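Local atomic coordinates of glutathione S-transferase (Rhodospirillum rubrum F11, PDB entry 4O7H), a protein that probably catalyses the conjugation of glutathione to electrophilic substrates, as expected of a dimeric glutathione S-transferase. Residues 96-99 and 100-104; 158-161 and 162-165. One frame throughout, in Å; residues are numbered along the deposited sequence.

Contact 1: residues 96-99 and 100-104; sequences AWFD and RKFNR
K101 lays its aliphatic chain over one face of the W97 indole. Its CD sits 3.8 Å from the centroid of the six-membered ring of W97, only 12° off the ring normal, in a CH-pi contact. The two side chains run side by side and point the same way. CG of F98 lies in the indole plane, at the edge of the ring. In turn W97 CD1 stands over the centre of one F98 face, 3.5 Å above the plane. The F98 and F102 rings meet obliquely, with planes at 42°. Here F98 CD1 touches F102 CB at 3.6 Å.

The W97 CG is anti to the backbone N (chi1 179°), which carries the indole along the helix beside K101. W97 NE1 is hydrogen-bonded to H140. The lysine bends at its last torsion, and its NZ forms a salt bridge with E105. With an alanine at W97, the K101 methylenes and one F98 face would probably lose their cover, and H140 ND1 its partner.

R100 bends back so that its NH2 rests 3.7 Å from A96 CB. NE and NH2 of R100 then form salt bridges with E47 and D63 of the second subunit. D99 OD2 forms a salt bridge with K15 and a hydrogen bond with W65 NE1.

The backbone winds more loosely here. R100 N bonds to A96 O at 2.8 Å, an ordinary alpha turn. F102 N reaches W97 O at 2.9 Å, and N103 N reaches F98 O at 2.9 Å, both five residues apart. These wider turns mark a pi-helical distortion in helix 85-119, part of the all-helical GST portion of the chain and, through R100, of the dimer interface.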
ATOM      1  N   ALA A  96       5.769   1.885  -3.883  1.00 11.10           N
ATOM      2  CA  ALA A  96       4.358   2.215  -4.056  1.00 11.63           C
ATOM      3  C   ALA A  96       3.922   2.218  -5.532  1.00 11.42           C
ATOM      4  O   ALA A  96       2.803   1.790  -5.834  1.00 12.05           O
ATOM      5  CB  ALA A  96       4.050   3.572  -3.441  1.00 12.54           C
ATOM      6  N   TRP A  97       4.747   2.725  -6.416  1.00 11.10           N
ATOM      7  CA  TRP A  97       4.408   2.690  -7.846  1.00 11.46           C
ATOM      8  C   TRP A  97       3.997   1.252  -8.249  1.00 11.51           C
ATOM      9  O   TRP A  97       2.967   1.039  -8.925  1.00 11.49           O
ATOM     10  CB  TRP A  97       5.586   3.105  -8.671  1.00 12.65           C
ATOM     11  CG  TRP A  97       5.302   3.052 -10.128  1.00 11.97           C
ATOM     12  CD1 TRP A  97       5.360   1.946 -10.924  1.00 13.43           C
ATOM     13  CD2 TRP A  97       4.923   4.145 -10.984  1.00 12.76           C
ATOM     14  NE1 TRP A  97       5.019   2.272 -12.207  1.00 13.29           N
ATOM     15  CE2 TRP A  97       4.786   3.632 -12.265  1.00 12.75           C
ATOM     16  CE3 TRP A  97       4.725   5.518 -10.778  1.00 13.51           C
ATOM     17  CZ2 TRP A  97       4.420   4.427 -13.368  1.00 14.30           C
ATOM     18  CZ3 TRP A  97       4.374   6.288 -11.837  1.00 13.64           C
ATOM     19  CH2 TRP A  97       4.234   5.758 -13.120  1.00 13.88           C
ATOM     20  N   PHE A  98       4.773   0.289  -7.830  1.00 11.36           N
ATOM     21  CA  PHE A  98       4.502  -1.100  -8.246  1.00 11.65           C
ATOM     22  C   PHE A  98       3.458  -1.741  -7.395  1.00 11.76           C
ATOM     23  O   PHE A  98       2.578  -2.432  -7.917  1.00 11.87           O
ATOM     24  CB  PHE A  98       5.823  -1.921  -8.306  1.00 11.00           C
ATOM     25  CG  PHE A  98       6.634  -1.508  -9.487  1.00 11.55           C
ATOM     26  CD1 PHE A  98       6.347  -1.980 -10.754  1.00 11.39           C
ATOM     27  CD2 PHE A  98       7.620  -0.573  -9.321  1.00 11.16           C
ATOM     28  CE1 PHE A  98       7.074  -1.494 -11.856  1.00 11.43           C
ATOM     29  CE2 PHE A  98       8.315  -0.065 -10.417  1.00 11.71           C
ATOM     30  CZ  PHE A  98       8.036  -0.558 -11.670  1.00 11.29           C
ATOM     31  N   ASP A  99       3.502  -1.549  -6.065  1.00 11.57           N
ATOM     32  CA  ASP A  99       2.485  -2.227  -5.223  1.00 13.16           C
ATOM     33  C   ASP A  99       1.074  -1.603  -5.296  1.00 13.75           C
ATOM     34  O   ASP A  99       0.093  -2.238  -4.901  1.00 16.50           O
ATOM     35  CB  ASP A  99       2.940  -2.327  -3.759  1.00 13.77           C
ATOM     36  CG  ASP A  99       3.911  -3.452  -3.503  1.00 16.85           C
ATOM     37  OD1 ASP A  99       3.988  -4.479  -4.275  1.00 17.89           O
ATOM     38  OD2 ASP A  99       4.696  -3.344  -2.518  1.00 16.96           O
ATOM     39  N   ARG A 100       0.964  -0.369  -5.773  1.00 13.84           N
ATOM     40  CA  ARG A 100      -0.338   0.260  -6.071  1.00 13.98           C
ATOM     41  C   ARG A 100      -0.640   0.298  -7.558  1.00 14.11           C
ATOM     42  O   ARG A 100      -1.632  -0.298  -7.992  1.00 16.32           O
ATOM     43  CB  ARG A 100      -0.425   1.710  -5.478  1.00 15.59           C
ATOM     44  CG  ARG A 100      -1.668   2.486  -5.890  1.00 17.25           C
ATOM     45  CD  ARG A 100      -1.912   3.790  -5.052  1.00 18.97           C
ATOM     46  NE  ARG A 100      -0.739   4.647  -5.148  1.00 18.70           N
ATOM     47  CZ  ARG A 100       0.064   4.982  -4.145  1.00 19.45           C
ATOM     48  NH1 ARG A 100      -0.172   4.552  -2.912  1.00 20.73           N
ATOM     49  NH2 ARG A 100       1.131   5.696  -4.392  1.00 18.84           N
ATOM     50  N   LYS A 101       0.080   1.118  -8.304  1.00 14.32           N
ATOM     51  CA  LYS A 101      -0.264   1.434  -9.705  1.00 14.56           C
ATOM     52  C   LYS A 101      -0.080   0.192 -10.604  1.00 13.84           C
ATOM     53  O   LYS A 101      -0.994  -0.213 -11.330  1.00 13.20           O
ATOM     54  CB  LYS A 101       0.499   2.631 -10.245  1.00 15.01           C
ATOM     55  CG  LYS A 101       0.022   3.103 -11.578  1.00 15.73           C
ATOM     56  CD  LYS A 101       0.861   4.242 -12.123  1.00 17.43           C
ATOM     57  CE  LYS A 101       0.625   4.501 -13.598  1.00 19.14           C
ATOM     58  NZ  LYS A 101      -0.723   5.078 -13.881  1.00 20.30           N
ATOM     59  N   PHE A 102       1.114  -0.394 -10.611  1.00 12.73           N
ATOM     60  CA  PHE A 102       1.310  -1.587 -11.423  1.00 12.39           C
ATOM     61  C   PHE A 102       0.380  -2.682 -10.968  1.00 12.70           C
ATOM     62  O   PHE A 102      -0.241  -3.388 -11.784  1.00 13.07           O
ATOM     63  CB  PHE A 102       2.787  -2.043 -11.350  1.00 12.14           C
ATOM     64  CG  PHE A 102       3.140  -3.194 -12.277  1.00 11.32           C
ATOM     65  CD1 PHE A 102       2.753  -4.478 -12.007  1.00 10.90           C
ATOM     66  CD2 PHE A 102       3.919  -2.959 -13.372  1.00 11.72           C
ATOM     67  CE1 PHE A 102       3.093  -5.501 -12.859  1.00 11.30           C
ATOM     68  CE2 PHE A 102       4.292  -3.973 -14.212  1.00 11.25           C
ATOM     69  CZ  PHE A 102       3.872  -5.256 -13.959  1.00 11.33           C
ATOM     70  N   ASN A 103       0.245  -2.840  -9.645  1.00 13.16           N
ATOM     71  CA  ASN A 103      -0.580  -3.883  -9.093  1.00 12.65           C
ATOM     72  C   ASN A 103      -2.027  -3.769  -9.576  1.00 14.19           C
ATOM     73  O   ASN A 103      -2.636  -4.773  -9.931  1.00 14.33           O
ATOM     74  CB  ASN A 103      -0.523  -3.869  -7.579  1.00 13.30           C
ATOM     75  CG  ASN A 103      -1.317  -4.991  -6.962  1.00 13.07           C
ATOM     76  OD1 ASN A 103      -1.047  -6.156  -7.186  1.00 14.19           O
ATOM     77  ND2 ASN A 103      -2.393  -4.621  -6.225  1.00 15.76           N
ATOM     78  N   ARG A 104      -2.572  -2.549  -9.541  1.00 14.86           N
ATOM     79  CA  ARG A 104      -3.974  -2.360  -9.907  1.00 17.58           C
ATOM     80  C   ARG A 104      -4.195  -2.487 -11.405  1.00 16.96           C
ATOM     81  O   ARG A 104      -5.251  -2.986 -11.825  1.00 18.07           O
ATOM     82  CB  ARG A 104      -4.506  -0.997  -9.372  1.00 20.32           C
ATOM     83  CG  ARG A 104      -4.621  -1.011  -7.849  1.00 26.94           C
ATOM     84  CD  ARG A 104      -5.708  -1.941  -7.248  1.00 31.41           C
ATOM     85  NE  ARG A 104      -7.078  -1.506  -7.598  1.00 36.18           N
ATOM     86  CZ  ARG A 104      -7.762  -0.563  -6.941  1.00 38.69           C
ATOM     87  NH1 ARG A 104      -7.236   0.024  -5.878  1.00 38.26           N
ATOM     88  NH2 ARG A 104      -8.975  -0.220  -7.347  1.00 43.06           N
TER

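Contact 2: residues 158-161 and 162-165; sequences MLTY and ADIT
D163 OD2 is gripped by the backbone N of T160 and by a water. The T160 N-H meets D163 OD2 at 3.0 Å, nearly straight (160°), on the anti side of the carboxylate and 17° out of its plane. The water donates to the same OD2 at 2.6 Å. It also donates to M158 O and accepts from T160 OG1, tying the loop to the first turn of the helix. The other carboxylate oxygen, OD1, is bonded to L154 N and W190 NE1. Both oxygens of this buried aspartate are therefore satisfied.

T160 answers with its own side chain. OG1 lies between the backbone N and the carbonyl carbon (chi1 63°), within 3.1 Å of A162 N, which donates to it. T160 O also accepts from I164 N at 3.2 Å.

Y161 O takes two donors from T165. The hydroxyl OG1 of T165 reaches Y161 O at 2.7 Å, and the T165 backbone N reaches Y161 O at 2.9 Å. They come from opposite faces of the carbonyl plane. T165 OG1 also bonds to K15, so this hydroxyl links two helices.

The apolar side chains close over the turn. L159 CD2 meets I164 CG1 at 4.1 Å, the two side chains crossing at about a right angle. L159 CG also lies 3.9 Å from D163 OD2. The Y161 ring meets I164 CD1 obliquely and packs on A19, C68 and L71.

T160 at the N-cap and D163 three residues on form a capping box. L159 just before the cap and I164 four after it form a hydrophobic staple. Together they are the N-capping signature familiar at the start of this core helix in the C-terminal domain of glutathione S-transferases.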
ATOM      1  N   MET A 158      22.208   1.225  -5.908  1.00 18.59           N
ATOM      2  CA  MET A 158      22.245  -0.097  -5.293  1.00 17.78           C
ATOM      3  C   MET A 158      20.890  -0.759  -5.503  1.00 14.95           C
ATOM      4  O   MET A 158      19.922  -0.061  -5.670  1.00 15.11           O
ATOM      5  CB  MET A 158      22.518   0.008  -3.803  1.00 21.39           C
ATOM      6  CG  MET A 158      21.658   0.973  -3.053  1.00 24.24           C
ATOM      7  SD  MET A 158      22.056   1.078  -1.286  1.00 29.72           S
ATOM      8  CE  MET A 158      21.070  -0.280  -0.687  1.00 28.24           C
ATOM      9  N   LEU A 159      20.886  -2.080  -5.522  1.00 12.87           N
ATOM     10  CA  LEU A 159      19.655  -2.827  -5.588  1.00 13.55           C
ATOM     11  C   LEU A 159      18.859  -2.562  -4.291  1.00 11.94           C
ATOM     12  O   LEU A 159      19.416  -2.563  -3.180  1.00 12.95           O
ATOM     13  CB  LEU A 159      19.934  -4.311  -5.789  1.00 13.86           C
ATOM     14  CG  LEU A 159      18.657  -5.140  -5.916  1.00 14.83           C
ATOM     15  CD1 LEU A 159      18.711  -6.157  -7.052  1.00 17.44           C
ATOM     16  CD2 LEU A 159      18.323  -5.756  -4.598  1.00 14.73           C
ATOM     17  N   THR A 160      17.530  -2.358  -4.439  1.00 10.64           N
ATOM     18  CA  THR A 160      16.675  -2.026  -3.294  1.00 10.09           C
ATOM     19  C   THR A 160      15.348  -2.745  -3.422  1.00  9.90           C
ATOM     20  O   THR A 160      15.097  -3.483  -4.389  1.00 10.05           O
ATOM     21  CB  THR A 160      16.366  -0.533  -3.210  1.00 10.09           C
ATOM     22  OG1 THR A 160      15.618  -0.126  -4.367  1.00  9.63           O
ATOM     23  CG2 THR A 160      17.653   0.242  -3.090  1.00 10.90           C
ATOM     24  N   TYR A 161      14.498  -2.488  -2.438  1.00  9.62           N
ATOM     25  CA  TYR A 161      13.134  -3.007  -2.461  1.00  9.77           C
ATOM     26  C   TYR A 161      12.437  -2.549  -3.758  1.00 10.02           C
ATOM     27  O   TYR A 161      11.480  -3.157  -4.208  1.00 10.77           O
ATOM     28  CB  TYR A 161      12.344  -2.512  -1.264  1.00  9.79           C
ATOM     29  CG  TYR A 161      12.653  -3.248   0.004  1.00  9.72           C
ATOM     30  CD1 TYR A 161      12.508  -4.621   0.060  1.00  9.94           C
ATOM     31  CD2 TYR A 161      13.038  -2.601   1.139  1.00 10.24           C
ATOM     32  CE1 TYR A 161      12.751  -5.290   1.220  1.00 10.37           C
ATOM     33  CE2 TYR A 161      13.267  -3.283   2.304  1.00 10.10           C
ATOM     34  CZ  TYR A 161      13.168  -4.632   2.319  1.00 11.04           C
ATOM     35  OH  TYR A 161      13.416  -5.292   3.491  1.00 12.42           O
ATOM     36  N   ALA A 162      12.860  -1.459  -4.379  1.00 10.09           N
ATOM     37  CA  ALA A 162      12.224  -1.083  -5.641  1.00 10.26           C
ATOM     38  C   ALA A 162      12.391  -2.109  -6.708  1.00  9.84           C
ATOM     39  O   ALA A 162      11.417  -2.494  -7.422  1.00 10.18           O
ATOM     40  CB  ALA A 162      12.773   0.258  -6.118  1.00 10.10           C
ATOM     41  N   ASP A 163      13.628  -2.552  -6.914  1.00 10.20           N
ATOM     42  CA  ASP A 163      13.894  -3.595  -7.908  1.00  9.97           C
ATOM     43  C   ASP A 163      13.186  -4.900  -7.538  1.00  9.46           C
ATOM     44  O   ASP A 163      12.583  -5.574  -8.389  1.00 10.02           O
ATOM     45  CB  ASP A 163      15.391  -3.888  -7.975  1.00 10.85           C
ATOM     46  CG  ASP A 163      16.210  -2.665  -8.266  1.00 10.44           C
ATOM     47  OD1 ASP A 163      16.402  -2.355  -9.475  1.00 11.47           O
ATOM     48  OD2 ASP A 163      16.659  -2.015  -7.273  1.00 12.02           O
ATOM     49  N   ILE A 164      13.203  -5.222  -6.240  1.00  9.50           N
ATOM     50  CA  ILE A 164      12.604  -6.489  -5.814  1.00  9.28           C
ATOM     51  C   ILE A 164      11.094  -6.481  -6.084  1.00 10.35           C
ATOM     52  O   ILE A 164      10.531  -7.421  -6.647  1.00  9.88           O
ATOM     53  CB  ILE A 164      12.882  -6.755  -4.366  1.00  9.49           C
ATOM     54  CG1 ILE A 164      14.398  -6.991  -4.148  1.00  9.62           C
ATOM     55  CG2 ILE A 164      12.167  -8.012  -3.914  1.00 10.53           C
ATOM     56  CD1 ILE A 164      14.752  -6.989  -2.695  1.00 11.43           C
ATOM     57  N   THR A 165      10.441  -5.389  -5.714  1.00  9.91           N
ATOM     58  CA  THR A 165       8.991  -5.258  -5.872  1.00 10.23           C
ATOM     59  C   THR A 165       8.605  -5.343  -7.369  1.00 10.21           C
ATOM     60  O   THR A 165       7.757  -6.144  -7.751  1.00  9.94           O
ATOM     61  CB  THR A 165       8.487  -3.947  -5.233  1.00 11.75           C
ATOM     62  OG1 THR A 165       8.905  -3.892  -3.846  1.00 14.40           O
ATOM     63  CG2 THR A 165       6.956  -3.872  -5.329  1.00 13.18           C
TER
HETATM   64  O   HOH W   1      17.267   0.402  -6.570  1.00 11.88           O

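From the N terminus, contact 1 comes first, midway along helix 85-119. Contact 2 follows where the loop after helix 127-150 enters helix 161-175. Both are local: contact 1 joins successive turns of one helix, contact 2 joins a loop to the first turn of the helix it enters. They lie in series, with neither nesting nor crossing. In space their centres are 14 Å apart, and they touch. The methyl CG2 of T165 packs against D99 OD1 at 3.2 Å and against F98 CB at 3.7 Å. K15 of helix 11-22 bonds to D99 and to T165, tying the thioredoxin-like part of the chain to both helices. Contact 1 also reaches the second subunit; contact 2 stays within the chain.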